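Local coordinates for protein nuclear RNA export factor 2 (Drosophila melanogaster, PDB 6MRK) that acts with Piwi and Nxt1 in cotranscriptional transposon silencing in the ovary, binds RNA and may take part in mRNA export, at residues 4-9 with 114-119. Sequence-based numbering, arbitrary orientation.
Sequences NFLCDT and TDVMHY
A short N-terminal strand, 5-6, runs parallel to strand 104-119 and forms an outermost strand of the chain's mixed sheet in this NTF2-like domain. F5 sits between two main-chain bonds: its N reaches T114 O at 2.9 Å. Its O accepts from V116 N, nearly straight at 171°. C7 N then donates to V116 O, more bent at 142°. At C7 the side chain turns toward strand 104-119, placing CB 3.7 Å from V116 CG1 and SG beside H118 CA. At N4 the side chain does the work: CG lies anti to the carbonyl carbon, and OD1 accepts from T114 N at 2.8 Å, the donor lying above the plane of the side-chain amide.

F5 and D115 share one face of the sheet. With its CG anti to the backbone N (chi1 -178°), F5 brings ring atom CD2 to 4.1 Å from M117 SD, a Met-aromatic contact approached obliquely. L6 and V116 lie side by side on the other face, L6 CD1 against V116 CG2 at 3.6 Å, and helix 12-27 packs there: Y12 touches L6, and V15 meets both V116 and T114.

The face of F5 and D115 belongs to the assembly interface, where both carboxylate oxygens of D115 turn to a chain of another protein: OD1 pairs with a basic side chain of that chain, and OD2 is hydrogen-bonded to one of its polar side chains.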
# COMPACT_ATOMS: atom_id res chain seq x y z
N ASN A 4 -10.58 12.05 1.38
CA ASN A 4 -10.45 10.97 0.39
C ASN A 4 -9.96 11.61 -0.91
O ASN A 4 -10.38 12.72 -1.21
CB ASN A 4 -11.78 10.23 0.17
CG ASN A 4 -12.24 9.48 1.40
OD1 ASN A 4 -11.42 9.03 2.20
ND2 ASN A 4 -13.54 9.35 1.58
N PHE A 5 -9.09 10.92 -1.63
CA PHE A 5 -8.66 11.33 -2.99
C PHE A 5 -9.40 10.48 -4.03
O PHE A 5 -9.67 9.28 -3.79
CB PHE A 5 -7.13 11.24 -3.09
CG PHE A 5 -6.62 11.70 -4.42
CD1 PHE A 5 -6.74 13.03 -4.79
CD2 PHE A 5 -6.07 10.80 -5.31
CE1 PHE A 5 -6.30 13.45 -6.04
CE2 PHE A 5 -5.64 11.22 -6.56
CZ PHE A 5 -5.76 12.54 -6.92
N LEU A 6 -9.79 11.12 -5.14
CA LEU A 6 -10.44 10.48 -6.30
C LEU A 6 -9.76 10.94 -7.59
O LEU A 6 -9.92 12.08 -7.98
CB LEU A 6 -11.93 10.81 -6.32
CG LEU A 6 -12.81 9.76 -6.97
CD1 LEU A 6 -12.35 8.35 -6.63
CD2 LEU A 6 -14.24 9.95 -6.54
N CYS A 7 -8.98 10.04 -8.17
CA CYS A 7 -8.44 9.99 -9.55
C CYS A 7 -9.37 10.67 -10.57
O CYS A 7 -8.96 11.62 -11.25
CB CYS A 7 -8.38 8.51 -9.90
SG CYS A 7 -7.00 8.08 -10.95
N ASP A 8 -10.57 10.11 -10.69
CA ASP A 8 -11.57 10.36 -11.75
C ASP A 8 -12.92 10.15 -11.07
O ASP A 8 -13.03 9.24 -10.26
CB ASP A 8 -11.38 9.41 -12.94
CG ASP A 8 -12.44 9.52 -14.02
OD1 ASP A 8 -13.61 9.84 -13.69
OD2 ASP A 8 -12.10 9.29 -15.20
N THR A 9 -13.91 10.96 -11.41
CA THR A 9 -15.26 10.89 -10.84
C THR A 9 -16.01 9.65 -11.35
O THR A 9 -17.08 9.39 -10.81
CB THR A 9 -16.02 12.18 -11.17
OG1 THR A 9 -15.87 12.38 -12.57
CG2 THR A 9 -15.47 13.37 -10.42
N THR A 114 -9.52 6.96 1.74
CA THR A 114 -9.45 6.35 0.39
C THR A 114 -8.48 7.19 -0.44
O THR A 114 -8.44 8.42 -0.28
CB THR A 114 -10.88 6.27 -0.17
OG1 THR A 114 -11.20 4.90 0.02
CG2 THR A 114 -11.06 6.71 -1.61
N ASP A 115 -7.71 6.56 -1.30
CA ASP A 115 -6.92 7.27 -2.34
C ASP A 115 -6.98 6.44 -3.61
O ASP A 115 -6.28 5.44 -3.67
CB ASP A 115 -5.46 7.48 -1.92
CG ASP A 115 -5.27 8.38 -0.71
OD1 ASP A 115 -5.51 7.88 0.41
OD2 ASP A 115 -4.87 9.56 -0.89
N VAL A 116 -7.80 6.82 -4.59
CA VAL A 116 -7.79 6.16 -5.92
C VAL A 116 -6.76 6.90 -6.77
O VAL A 116 -6.91 8.09 -6.94
CB VAL A 116 -9.17 6.15 -6.60
CG1 VAL A 116 -9.10 5.41 -7.93
CG2 VAL A 116 -10.25 5.55 -5.71
N MET A 117 -5.74 6.21 -7.25
CA MET A 117 -4.53 6.89 -7.79
C MET A 117 -4.44 6.71 -9.30
O MET A 117 -3.82 7.57 -9.93
CB MET A 117 -3.26 6.34 -7.14
CG MET A 117 -3.31 6.37 -5.61
SD MET A 117 -3.14 8.00 -4.83
CE MET A 117 -1.79 8.73 -5.77
N HIS A 118 -4.99 5.62 -9.86
CA HIS A 118 -5.12 5.39 -11.32
C HIS A 118 -6.48 4.78 -11.59
O HIS A 118 -7.02 4.11 -10.71
CB HIS A 118 -4.02 4.49 -11.86
CG HIS A 118 -2.67 5.05 -11.56
ND1 HIS A 118 -1.58 4.24 -11.27
CD2 HIS A 118 -2.24 6.32 -11.45
CE1 HIS A 118 -0.53 5.00 -11.02
NE2 HIS A 118 -0.91 6.29 -11.13
N TYR A 119 -7.03 5.05 -12.76
CA TYR A 119 -8.30 4.44 -13.18
C TYR A 119 -8.46 4.57 -14.69
O TYR A 119 -8.46 5.69 -15.17
CB TYR A 119 -9.46 5.09 -12.45
CG TYR A 119 -10.80 4.54 -12.85
CD1 TYR A 119 -11.33 3.42 -12.25
CD2 TYR A 119 -11.55 5.16 -13.83
CE1 TYR A 119 -12.58 2.93 -12.60
CE2 TYR A 119 -12.79 4.69 -14.21
CZ TYR A 119 -13.31 3.57 -13.58
OH TYR A 119 -14.55 3.12 -13.95